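Local coordinates for ethyl tert-butyl ether degradation EthD protein (Ralstonia eutropha JMP134, PDB 3BF4), which is of unknown function but, as an EthD-family protein with a ferredoxin-like fold, may have oxidoreductase activity, at residues V25-T30 with A38-R43. The protein carries 3 engineered substitutions. Sequence-based numbering, arbitrary orientation. Where two conformers were deposited one is given.
With EDO (1,2-ethanediol), chain C.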
loop_
_atom_site.group_PDB
_atom_site.type_symbol
_atom_site.label_atom_id
_atom_site.label_comp_id
_atom_site.label_asym_id
_atom_site.label_seq_id
_atom_site.Cartn_x
_atom_site.Cartn_y
_atom_site.Cartn_z
ATOM N N VAL A 25 -4.769 -3.438 4.407
ATOM C CA VAL A 25 -4.852 -4.784 5.003
ATOM C C VAL A 25 -3.822 -5.579 4.202
ATOM O O VAL A 25 -3.900 -5.634 2.971
ATOM C CB VAL A 25 -6.235 -5.400 4.919
ATOM C CG1 VAL A 25 -6.257 -6.742 5.675
ATOM C CG2 VAL A 25 -7.278 -4.441 5.484
HETATM N N MSE A 26 -2.847 -6.152 4.902
HETATM C CA MSE A 26 -1.688 -6.792 4.285
HETATM C C MSE A 26 -1.458 -8.171 4.888
HETATM O O MSE A 26 -1.164 -8.281 6.076
HETATM C CB MSE A 26 -0.489 -5.872 4.492
HETATM C CG MSE A 26 -0.758 -4.453 3.992
HETATM SE SE MSE A 26 0.577 -3.151 4.449
HETATM C CE MSE A 26 0.462 -3.226 6.398
ATOM N N TYR A 27 -1.607 -9.212 4.063
ATOM C CA TYR A 27 -1.509 -10.608 4.503
ATOM C C TYR A 27 -0.104 -11.109 4.238
ATOM O O TYR A 27 0.236 -11.281 3.071
ATOM C CB TYR A 27 -2.532 -11.475 3.758
ATOM C CG TYR A 27 -3.961 -11.114 4.067
ATOM C CD1 TYR A 27 -4.684 -11.813 5.043
ATOM C CD2 TYR A 27 -4.599 -10.059 3.397
ATOM C CE1 TYR A 27 -6.019 -11.480 5.337
ATOM C CE2 TYR A 27 -5.919 -9.716 3.681
ATOM C CZ TYR A 27 -6.625 -10.425 4.656
ATOM O OH TYR A 27 -7.929 -10.091 4.936
ATOM N N PRO A 28 0.714 -11.331 5.301
ATOM C CA PRO A 28 2.079 -11.809 5.103
ATOM C C PRO A 28 2.142 -13.156 4.374
ATOM O O PRO A 28 1.303 -14.038 4.632
ATOM C CB PRO A 28 2.610 -11.982 6.534
ATOM C CG PRO A 28 1.762 -11.161 7.367
ATOM C CD PRO A 28 0.424 -11.183 6.745
ATOM N N TYR A 29 3.103 -13.274 3.457
ATOM C CA TYR A 29 3.329 -14.505 2.707
ATOM C C TYR A 29 3.919 -15.524 3.672
ATOM O O TYR A 29 4.902 -15.227 4.348
ATOM C CB TYR A 29 4.301 -14.275 1.536
ATOM C CG TYR A 29 4.639 -15.512 0.703
ATOM C CD1 TYR A 29 3.913 -15.832 -0.456
ATOM C CD2 TYR A 29 5.697 -16.355 1.065
ATOM C CE1 TYR A 29 4.226 -16.979 -1.231
ATOM C CE2 TYR A 29 6.021 -17.499 0.302
ATOM C CZ TYR A 29 5.281 -17.805 -0.841
ATOM O OH TYR A 29 5.609 -18.930 -1.583
ATOM N N THR A 30 3.300 -16.698 3.735
ATOM C CA THR A 30 3.760 -17.813 4.572
ATOM C C THR A 30 3.782 -19.053 3.656
ATOM O O THR A 30 2.728 -19.451 3.138
ATOM C CB THR A 30 2.826 -18.026 5.795
ATOM O OG1 THR A 30 2.450 -16.756 6.367
ATOM C CG2 THR A 30 3.512 -18.897 6.838
ATOM N N ALA A 38 -9.417 -15.723 -5.352
ATOM C CA ALA A 38 -10.711 -15.569 -6.048
ATOM C C ALA A 38 -11.819 -15.161 -5.078
ATOM O O ALA A 38 -12.540 -14.204 -5.337
ATOM C CB ALA A 38 -11.110 -16.868 -6.798
ATOM N N TYR A 39 -11.949 -15.890 -3.967
ATOM C CA TYR A 39 -12.952 -15.578 -2.931
ATOM C C TYR A 39 -12.692 -14.177 -2.367
ATOM O O TYR A 39 -13.608 -13.374 -2.212
ATOM C CB TYR A 39 -12.913 -16.612 -1.786
ATOM C CG TYR A 39 -14.042 -16.470 -0.775
ATOM C CD1 TYR A 39 -13.991 -15.488 0.241
ATOM C CD2 TYR A 39 -15.165 -17.310 -0.825
ATOM C CE1 TYR A 39 -15.022 -15.348 1.166
ATOM C CE2 TYR A 39 -16.220 -17.175 0.115
ATOM C CZ TYR A 39 -16.135 -16.190 1.101
ATOM O OH TYR A 39 -17.139 -16.028 2.026
ATOM N N TYR A 40 -11.431 -13.912 -2.057
ATOM C CA TYR A 40 -11.012 -12.623 -1.522
ATOM C C TYR A 40 -11.476 -11.453 -2.390
ATOM O O TYR A 40 -12.125 -10.533 -1.908
ATOM C CB TYR A 40 -9.489 -12.594 -1.371
ATOM C CG TYR A 40 -8.961 -11.352 -0.732
ATOM C CD1 TYR A 40 -9.431 -10.946 0.526
ATOM C CD2 TYR A 40 -7.952 -10.595 -1.338
ATOM C CE1 TYR A 40 -8.932 -9.808 1.159
ATOM C CE2 TYR A 40 -7.436 -9.440 -0.700
ATOM C CZ TYR A 40 -7.933 -9.060 0.541
ATOM O OH TYR A 40 -7.450 -7.935 1.150
ATOM N N CYS A 41 -11.187 -11.555 -3.676
ATOM C CA CYS A 41 -11.517 -10.524 -4.645
ATOM C C CYS A 41 -12.999 -10.382 -5.035
ATOM O O CYS A 41 -13.491 -9.260 -5.079
ATOM C CB CYS A 41 -10.716 -10.781 -5.917
ATOM S SG CYS A 41 -10.987 -9.593 -7.203
ATOM N N ASP A 42 -13.669 -11.496 -5.348
ATOM C CA ASP A 42 -15.085 -11.448 -5.816
ATOM C C ASP A 42 -16.146 -11.610 -4.723
ATOM O O ASP A 42 -17.293 -11.232 -4.965
ATOM C CB ASP A 42 -15.435 -12.302 -7.091
ATOM C CG ASP A 42 -14.307 -13.209 -7.584
ATOM O OD1 ASP A 42 -13.200 -12.682 -7.824
ATOM O OD2 ASP A 42 -14.537 -14.425 -7.801
ATOM N N ARG A 43 -15.786 -12.129 -3.539
ATOM C CA ARG A 43 -16.762 -12.322 -2.430
ATOM C C ARG A 43 -16.491 -11.422 -1.237
ATOM O O ARG A 43 -17.352 -10.641 -0.838
ATOM C CB ARG A 43 -16.786 -13.786 -1.952
ATOM C CG ARG A 43 -17.076 -14.837 -3.037
ATOM C CD ARG A 43 -18.542 -14.957 -3.325
ATOM N NE ARG A 43 -19.244 -15.667 -2.243
ATOM C CZ ARG A 43 -19.432 -16.995 -2.147
ATOM N NH1 ARG A 43 -18.974 -17.855 -3.074
ATOM N NH2 ARG A 43 -20.098 -17.483 -1.093
HETATM C C1 EDO C . -9.944 -7.009 3.683
HETATM O O1 EDO C . -8.651 -7.647 3.690
HETATM C C2 EDO C . -10.616 -7.001 5.060
HETATM O O2 EDO C . -10.175 -8.101 5.864
#
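The rings of Tyr27 and Tyr40 each receive 1,2-ethanediol O1 at the edge, in the ring plane, while against each other they meet obliquely, planes at 80° and centroids 5.5 Å apart. Tyr40 OH lies close to the plane of the Tyr27 ring, at its edge, with Tyr27 CE2 3.5 Å away; the same carbon is 3.8 Å from Tyr40 CZ. Phe35 meets both rings edge-to-face. The pair illustrates how a strand and a helix can touch through two long side chains although their backbones stay well apart, the CA atoms of Tyr27 and Tyr40 being 11.4 Å from each other. Here the strand is 21-28, an inner strand of the antiparallel sheet, and the helix is 37-52, which lies over one face of that sheet in the ferredoxin-like fold. The side chains come from opposite directions, Tyr40 with CG anti to its own N (chi1 -176°) and Tyr27 with CG anti to the carbonyl carbon (chi1 -65°), and this brings both phenol oxygens to one small alcohol. Tyr27 OH and Tyr40 OH each hydrogen-bond to ethanediol O1 at 2.8 Å, so the diol, probably from the crystallisation liquor, bridges the two tyrosines. Val25 CG1 approaches the same oxygen to 3.2 Å from the strand, and Tyr27 OH has a further hydrogen bond to Tyr108 OH.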